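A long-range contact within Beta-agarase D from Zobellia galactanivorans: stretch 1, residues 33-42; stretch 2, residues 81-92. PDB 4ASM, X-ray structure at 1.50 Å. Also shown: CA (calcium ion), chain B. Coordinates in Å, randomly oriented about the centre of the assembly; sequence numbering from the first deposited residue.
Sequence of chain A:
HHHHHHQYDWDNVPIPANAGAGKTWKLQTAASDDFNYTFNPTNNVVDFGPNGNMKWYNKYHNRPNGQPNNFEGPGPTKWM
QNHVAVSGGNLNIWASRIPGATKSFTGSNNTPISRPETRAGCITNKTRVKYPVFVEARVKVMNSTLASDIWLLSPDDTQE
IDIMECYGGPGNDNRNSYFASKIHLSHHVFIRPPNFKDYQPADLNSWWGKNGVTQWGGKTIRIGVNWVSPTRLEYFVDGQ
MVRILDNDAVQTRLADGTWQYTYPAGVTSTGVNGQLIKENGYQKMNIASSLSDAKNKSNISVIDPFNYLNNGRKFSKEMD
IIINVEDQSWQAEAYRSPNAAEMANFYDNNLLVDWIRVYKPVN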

# COMPACT_ATOMS: atom_id res chain seq x y z
N ASP A 33 -0.39 17.25 -1.56
CA ASP A 33 0.19 17.66 -2.82
C ASP A 33 -0.76 17.32 -3.97
O ASP A 33 -1.14 16.15 -4.15
N ASP A 34 -1.16 18.32 -4.76
CA ASP A 34 -1.91 18.03 -5.97
C ASP A 34 -1.09 18.01 -7.27
O ASP A 34 -1.66 17.95 -8.37
N PHE A 35 0.24 18.03 -7.13
CA PHE A 35 1.18 17.67 -8.21
C PHE A 35 0.99 18.44 -9.52
O PHE A 35 1.08 17.86 -10.60
N ASN A 36 0.79 19.76 -9.43
CA ASN A 36 0.48 20.54 -10.64
C ASN A 36 1.66 21.36 -11.18
O ASN A 36 1.55 22.08 -12.18
N TYR A 37 2.80 21.15 -10.54
CA TYR A 37 4.05 21.82 -10.85
C TYR A 37 4.91 20.93 -11.73
O TYR A 37 4.52 19.80 -12.09
N THR A 38 6.10 21.42 -12.08
CA THR A 38 7.06 20.66 -12.84
C THR A 38 8.20 20.22 -11.94
O THR A 38 8.78 21.03 -11.21
N PHE A 39 8.47 18.91 -11.94
CA PHE A 39 9.69 18.36 -11.40
C PHE A 39 10.25 17.44 -12.47
O PHE A 39 9.65 16.40 -12.77
N ASN A 40 11.35 17.84 -13.10
CA ASN A 40 11.96 17.00 -14.12
C ASN A 40 12.80 15.91 -13.47
O ASN A 40 13.47 16.15 -12.46
N PRO A 41 12.77 14.70 -14.05
CA PRO A 41 13.45 13.58 -13.42
C PRO A 41 14.96 13.79 -13.40
O PRO A 41 15.51 14.43 -14.31
N THR A 42 15.61 13.27 -12.37
CA THR A 42 17.05 13.40 -12.19
C THR A 42 17.61 12.16 -11.50
O THR A 42 16.92 11.57 -10.65
N GLN A 81 16.41 6.81 -8.87
CA GLN A 81 16.04 8.20 -8.64
C GLN A 81 15.34 8.81 -9.84
O GLN A 81 14.38 9.57 -9.67
N ASN A 82 15.81 8.50 -11.05
CA ASN A 82 15.30 9.20 -12.23
C ASN A 82 13.99 8.64 -12.80
O ASN A 82 13.55 9.06 -13.88
N HIS A 83 13.38 7.70 -12.07
CA HIS A 83 12.07 7.14 -12.46
C HIS A 83 10.91 7.81 -11.71
O HIS A 83 9.88 7.20 -11.44
N VAL A 84 11.08 9.10 -11.43
CA VAL A 84 10.13 9.92 -10.67
C VAL A 84 10.11 11.28 -11.34
O VAL A 84 11.16 11.85 -11.61
N ALA A 85 8.91 11.78 -11.65
CA ALA A 85 8.77 13.15 -12.16
C ALA A 85 7.40 13.70 -11.77
O ALA A 85 6.50 12.94 -11.39
N VAL A 86 7.25 15.02 -11.85
CA VAL A 86 5.93 15.61 -11.71
C VAL A 86 5.73 16.45 -12.96
O VAL A 86 6.59 17.28 -13.28
N SER A 87 4.63 16.21 -13.66
CA SER A 87 4.30 16.96 -14.89
C SER A 87 2.91 16.62 -15.36
O SER A 87 2.39 15.54 -15.07
N GLY A 88 2.27 17.57 -16.06
CA GLY A 88 0.96 17.31 -16.65
C GLY A 88 -0.14 17.16 -15.62
O GLY A 88 -1.21 16.62 -15.91
N GLY A 89 0.13 17.63 -14.41
CA GLY A 89 -0.83 17.56 -13.31
C GLY A 89 -0.71 16.31 -12.44
O GLY A 89 -1.48 16.13 -11.51
N ASN A 90 0.26 15.46 -12.74
CA ASN A 90 0.40 14.19 -12.02
C ASN A 90 1.82 13.96 -11.53
O ASN A 90 2.78 14.31 -12.23
N LEU A 91 1.94 13.30 -10.38
CA LEU A 91 3.16 12.55 -10.09
C LEU A 91 3.24 11.38 -11.07
O LEU A 91 2.25 10.66 -11.27
N ASN A 92 4.42 11.18 -11.67
CA ASN A 92 4.69 10.07 -12.56
C ASN A 92 5.75 9.20 -11.88
O ASN A 92 6.81 9.70 -11.52

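Val86 is the hub of this contact. Its backbone pairs with Phe39 in a single antiparallel bridge, Phe39 N to Val86 O at 2.8 Å and Val86 N to Phe39 O at 2.9 Å, and its side chain, chi1 t, fits among three aromatic residues of the other stretch. The branched valine suits this site because it offers carbon to all three: CG1 lies 3.8 Å from Phe35 CB and 3.9 Å from the centroid of the Tyr37 ring, over its face, while CB lies 3.8 Å from Phe39 CB.

Phe35 points toward the second stretch. With chi1 m and chi2 -62°, its ring lies flat beneath Leu91, whose CB sits 3.5 Å from the ring centroid, almost on the normal; Leu91 itself is t, p. Tyr37 starts out away, but chi1 p swings its ring back over Val86. Tyrosine serves doubly here, since its OH also donates to Asp33 OD2 at 2.7 Å. Asp33, chi1 t, uses its other oxygen, OD1, to accept from Phe35 N at 2.8 Å, so one carboxylate steadies both aromatic residues.

Phe39, chi1 t, carries its ring to Val84, CE2 to CG1 4.0 Å. Pro41, its ring C-gamma endo, needs no amide hydrogen here and sets CD 3.7 Å from the small Ala85 CB. Farther along, water 2 accepts from Thr42 N at 3.0 Å and lies 2.7 Å from Gln81 O and 2.8 Å from Val84 O.

At the turn, Asn36 leaves its backbone pointing away, yet chi1 m brings OD1 to the calcium at 2.5 Å, joined by Asp34 O and Gly89 O, each 2.4 Å from the ion. Gly89 has backbone angles that call for glycine, and Asn36 OD1 approaches its CA to 3.3 Å. Water 1 accepts from Gly89 N at 2.8 Å and donates to Phe35 O at 2.8 Å and Tyr37 O at 2.7 Å.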

# COMPACT_ATOMS: atom_id res chain seq x y z
CB ASP A 33 1.54 16.95 -3.03
CG ASP A 33 2.41 17.63 -4.07
OD1 ASP A 33 1.87 18.46 -4.84
OD2 ASP A 33 3.62 17.32 -4.11
CB ASP A 34 -3.24 18.83 -6.10
CG ASP A 34 -3.05 20.33 -6.13
OD1 ASP A 34 -1.90 20.80 -6.06
OD2 ASP A 34 -4.11 21.02 -6.21
CB PHE A 35 1.10 16.16 -8.52
CG PHE A 35 1.52 15.27 -7.37
CD1 PHE A 35 2.82 15.35 -6.88
CD2 PHE A 35 0.64 14.33 -6.81
CE1 PHE A 35 3.24 14.53 -5.83
CE2 PHE A 35 1.07 13.50 -5.76
CZ PHE A 35 2.35 13.60 -5.28
CB ASN A 36 -0.80 21.34 -10.42
CG ASN A 36 -2.02 20.43 -10.29
OD1 ASN A 36 -2.02 19.29 -10.80
ND2 ASN A 36 -3.04 20.90 -9.59
CB TYR A 37 4.76 22.17 -9.54
CG TYR A 37 4.95 20.99 -8.58
CD1 TYR A 37 3.94 20.62 -7.68
CD2 TYR A 37 6.13 20.26 -8.59
CE1 TYR A 37 4.12 19.54 -6.81
CE2 TYR A 37 6.30 19.17 -7.75
CZ TYR A 37 5.30 18.84 -6.86
OH TYR A 37 5.50 17.76 -6.01
CB THR A 38 7.59 21.48 -14.06
OG1 THR A 38 6.50 21.71 -14.96
CG2 THR A 38 8.70 20.72 -14.79
CB PHE A 39 9.44 17.59 -10.09
CG PHE A 39 10.62 16.76 -9.65
CD1 PHE A 39 11.87 17.34 -9.45
CD2 PHE A 39 10.49 15.39 -9.46
CE1 PHE A 39 12.97 16.58 -9.08
CE2 PHE A 39 11.58 14.61 -9.10
CZ PHE A 39 12.83 15.21 -8.89
CB ASN A 40 12.79 17.82 -15.12
CG ASN A 40 11.92 18.64 -16.07
OD1 ASN A 40 11.79 19.85 -15.88
ND2 ASN A 40 11.33 17.99 -17.08
CB PRO A 41 13.09 12.39 -14.32
CG PRO A 41 12.74 13.00 -15.65
CD PRO A 41 12.09 14.29 -15.30
CB THR A 42 17.40 14.68 -11.37
OG1 THR A 42 18.80 14.72 -11.10
CG2 THR A 42 16.64 14.70 -10.04
CB GLN A 81 17.27 9.04 -8.28
CG GLN A 81 17.57 9.14 -6.77
CD GLN A 81 17.85 7.79 -6.11
OE1 GLN A 81 18.96 7.27 -6.18
NE2 GLN A 81 16.82 7.20 -5.49
CB ASN A 82 16.37 9.36 -13.33
CG ASN A 82 16.64 8.07 -14.07
OD1 ASN A 82 16.09 7.01 -13.74
ND2 ASN A 82 17.48 8.15 -15.09
CB HIS A 83 12.06 5.61 -12.27
CG HIS A 83 12.75 4.87 -13.37
ND1 HIS A 83 13.93 5.31 -13.95
CD2 HIS A 83 12.37 3.77 -14.07
CE1 HIS A 83 14.26 4.47 -14.92
NE2 HIS A 83 13.34 3.54 -15.01
CB VAL A 84 10.64 10.15 -9.22
CG1 VAL A 84 9.72 11.12 -8.48
CG2 VAL A 84 10.77 8.82 -8.46
CB ALA A 85 8.92 13.16 -13.67
CB VAL A 86 5.78 16.45 -10.41
CG1 VAL A 86 4.36 17.00 -10.25
CG2 VAL A 86 6.15 15.59 -9.21
CB SER A 87 5.32 16.69 -16.02
OG SER A 87 5.32 15.33 -16.37
CB ASN A 90 0.08 12.99 -12.93
CG ASN A 90 -1.33 13.00 -13.48
OD1 ASN A 90 -2.31 12.89 -12.73
ND2 ASN A 90 -1.44 13.10 -14.81
CB LEU A 91 3.10 12.03 -8.65
CG LEU A 91 4.18 11.05 -8.20
CD1 LEU A 91 5.58 11.72 -8.07
CD2 LEU A 91 3.77 10.37 -6.89
CB ASN A 92 5.29 10.55 -13.90
CG ASN A 92 4.28 11.25 -14.83
OD1 ASN A 92 4.09 10.81 -15.96
ND2 ASN A 92 3.67 12.34 -14.37
CA CA B . -3.07 17.15 -10.10
O HOH W 1 2.32 18.56 -12.99
O HOH W 2 13.69 12.12 -10.38
O HOH W 3 -4.06 17.80 -12.21